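Local coordinates for AbiEi antitoxin C-terminal domain-containing protein (Mycobacterium tuberculosis, PDB 1ZEL) that probably binds DNA through a winged-helix module and carries a domain related to the C-terminal part of AbiEi-type antitoxins, at residues A[183-188]-A[213-219]. Numbering follows the deposited sequence.
Sequences PEALLV and DCSDERL. With NA (sodium ion), chain C; FMT (formic acid), chain J.
Within the AbiEi antitoxin C-terminal family region, the first turns of helix 183-192 run up against the loop leading into helix 216-223, with the CA atoms of Glu184 and Cys214 5.3 Å apart. Glu184 bridges the two helices: bent at chi2 (98°), it turns its carboxylate toward the second, where OE2 accepts from Ser215 N at 2.8 Å, almost straight, on the anti side and 19° out of the carboxylate plane. Ser215 is the N-cap, its OG weakly accepting from Arg218 N and donating to a formic acid molecule, probably from the crystallisation liquor. OE1 lies at the edge of the Arg218 guanidinium in a weak salt bridge, 3.5 Å from NE, the planes 61° apart, while NH1 hydrogen-bonds to Ala155 O. Next to these polar groups, Leu219 CD2 packs on Val188 CG2 (3.9 Å) and Leu187 CD2, helix 228-240 touching both leucines, and Cys214 SG lies against Pro183 CB and Leu187 CD1. Asp213, beside Pro183, binds the sodium ion through both carboxylate oxygens, OD2 also hydrogen-bonded to Tyr115 OH; Asp209 O and Arg167 complete the site. With Arg160 also salt-bridged to OE2, two arginines and a helix N-terminus should favour the buried Glu184 carboxylate's charged form.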
loop_
_atom_site.group_PDB
_atom_site.type_symbol
_atom_site.label_atom_id
_atom_site.label_comp_id
_atom_site.label_asym_id
_atom_site.label_seq_id
_atom_site.Cartn_x
_atom_site.Cartn_y
_atom_site.Cartn_z
ATOM N N PRO A 183 10.076 6.852 -0.193
ATOM C CA PRO A 183 9.672 8.138 -0.752
ATOM C C PRO A 183 10.074 8.287 -2.213
ATOM O O PRO A 183 9.322 8.860 -2.982
ATOM C CB PRO A 183 10.413 9.164 0.109
ATOM C CG PRO A 183 11.502 8.425 0.782
ATOM C CD PRO A 183 11.015 6.998 0.929
ATOM N N GLU A 184 11.250 7.786 -2.588
ATOM C CA GLU A 184 11.660 7.880 -3.979
ATOM C C GLU A 184 10.714 7.129 -4.894
ATOM O O GLU A 184 10.259 7.669 -5.897
ATOM C CB GLU A 184 13.107 7.409 -4.170
ATOM C CG GLU A 184 14.093 8.311 -3.427
ATOM C CD GLU A 184 14.514 7.740 -2.085
ATOM O OE1 GLU A 184 13.812 6.841 -1.586
ATOM O OE2 GLU A 184 15.547 8.188 -1.537
ATOM N N ALA A 185 10.373 5.900 -4.530
ATOM C CA ALA A 185 9.493 5.109 -5.391
ATOM C C ALA A 185 8.089 5.693 -5.394
ATOM O O ALA A 185 7.409 5.681 -6.422
ATOM C CB ALA A 185 9.502 3.634 -4.995
ATOM N N LEU A 186 7.669 6.234 -4.252
ATOM C CA LEU A 186 6.390 6.923 -4.184
ATOM C C LEU A 186 6.371 8.120 -5.132
ATOM O O LEU A 186 5.437 8.272 -5.923
ATOM C CB LEU A 186 6.109 7.392 -2.761
ATOM C CG LEU A 186 4.891 8.303 -2.617
ATOM C CD1 LEU A 186 3.561 7.597 -2.978
ATOM C CD2 LEU A 186 4.892 8.816 -1.222
ATOM N N LEU A 187 7.414 8.943 -5.080
ATOM C CA LEU A 187 7.432 10.154 -5.879
ATOM C C LEU A 187 7.437 9.754 -7.354
ATOM O O LEU A 187 6.722 10.345 -8.179
ATOM C CB LEU A 187 8.658 11.012 -5.549
ATOM C CG LEU A 187 8.700 12.433 -6.116
ATOM C CD1 LEU A 187 9.475 13.373 -5.173
ATOM C CD2 LEU A 187 9.337 12.409 -7.542
ATOM N N VAL A 188 8.254 8.768 -7.704
ATOM C CA VAL A 188 8.299 8.341 -9.108
ATOM C C VAL A 188 6.953 7.754 -9.547
ATOM O O VAL A 188 6.507 7.979 -10.669
ATOM C CB VAL A 188 9.456 7.388 -9.388
ATOM C CG1 VAL A 188 9.357 6.848 -10.811
ATOM C CG2 VAL A 188 10.798 8.151 -9.183
ATOM N N ASP A 213 13.211 13.957 1.757
ATOM C CA ASP A 213 13.507 12.548 2.080
ATOM C C ASP A 213 13.978 11.721 0.903
ATOM O O ASP A 213 14.214 10.526 1.077
ATOM C CB ASP A 213 12.282 11.835 2.691
ATOM C CG ASP A 213 11.820 12.486 3.982
ATOM O OD1 ASP A 213 12.619 13.212 4.593
ATOM O OD2 ASP A 213 10.651 12.324 4.383
ATOM N N CYS A 214 14.076 12.333 -0.280
ATOM C CA CYS A 214 14.430 11.601 -1.499
ATOM C C CYS A 214 15.880 11.852 -1.823
ATOM O O CYS A 214 16.343 12.988 -1.822
ATOM C CB CYS A 214 13.596 12.061 -2.696
ATOM S SG CYS A 214 11.871 11.646 -2.552
ATOM N N SER A 215 16.582 10.769 -2.112
ATOM C CA SER A 215 17.918 10.848 -2.672
ATOM C C SER A 215 17.764 10.962 -4.191
ATOM O O SER A 215 17.039 10.177 -4.830
ATOM C CB SER A 215 18.683 9.582 -2.277
ATOM O OG SER A 215 19.609 9.245 -3.271
ATOM N N ASP A 216 18.437 11.938 -4.786
ATOM C CA ASP A 216 18.320 12.131 -6.232
ATOM C C ASP A 216 18.921 10.977 -7.052
ATOM O O ASP A 216 18.458 10.704 -8.152
ATOM C CB ASP A 216 18.869 13.491 -6.646
ATOM C CG ASP A 216 18.099 14.657 -5.996
ATOM O OD1 ASP A 216 16.969 14.478 -5.471
ATOM O OD2 ASP A 216 18.630 15.762 -5.988
ATOM N N GLU A 217 19.928 10.282 -6.523
ATOM C CA GLU A 217 20.433 9.104 -7.241
ATOM C C GLU A 217 19.369 8.012 -7.318
ATOM O O GLU A 217 19.221 7.363 -8.350
ATOM C CB GLU A 217 21.700 8.519 -6.623
ATOM C CG GLU A 217 22.176 7.287 -7.425
ATOM C CD GLU A 217 23.422 6.594 -6.867
ATOM O OE1 GLU A 217 24.294 7.289 -6.295
ATOM O OE2 GLU A 217 23.523 5.354 -7.015
ATOM N N ARG A 218 18.658 7.785 -6.221
ATOM C CA ARG A 218 17.582 6.774 -6.233
ATOM C C ARG A 218 16.464 7.198 -7.150
ATOM O O ARG A 218 15.935 6.379 -7.889
ATOM C CB ARG A 218 17.037 6.537 -4.839
ATOM C CG ARG A 218 18.001 5.765 -4.003
ATOM C CD ARG A 218 17.558 5.720 -2.565
ATOM N NE ARG A 218 16.482 4.758 -2.357
ATOM C CZ ARG A 218 16.661 3.448 -2.220
ATOM N NH1 ARG A 218 15.619 2.672 -2.016
ATOM N NH2 ARG A 218 17.867 2.921 -2.274
ATOM N N LEU A 219 16.106 8.483 -7.121
ATOM C CA LEU A 219 15.085 9.003 -8.039
ATOM C C LEU A 219 15.458 8.690 -9.486
ATOM O O LEU A 219 14.649 8.179 -10.269
ATOM C CB LEU A 219 14.925 10.520 -7.862
ATOM C CG LEU A 219 14.124 10.937 -6.618
ATOM C CD1 LEU A 219 14.111 12.462 -6.520
ATOM C CD2 LEU A 219 12.678 10.393 -6.649
HETATM NA NA NA C . 10.968 14.579 5.314
HETATM C C FMT J . 21.022 6.142 -2.226
HETATM O O1 FMT J . 20.810 5.262 -3.065
HETATM O O2 FMT J . 21.257 7.320 -2.502
#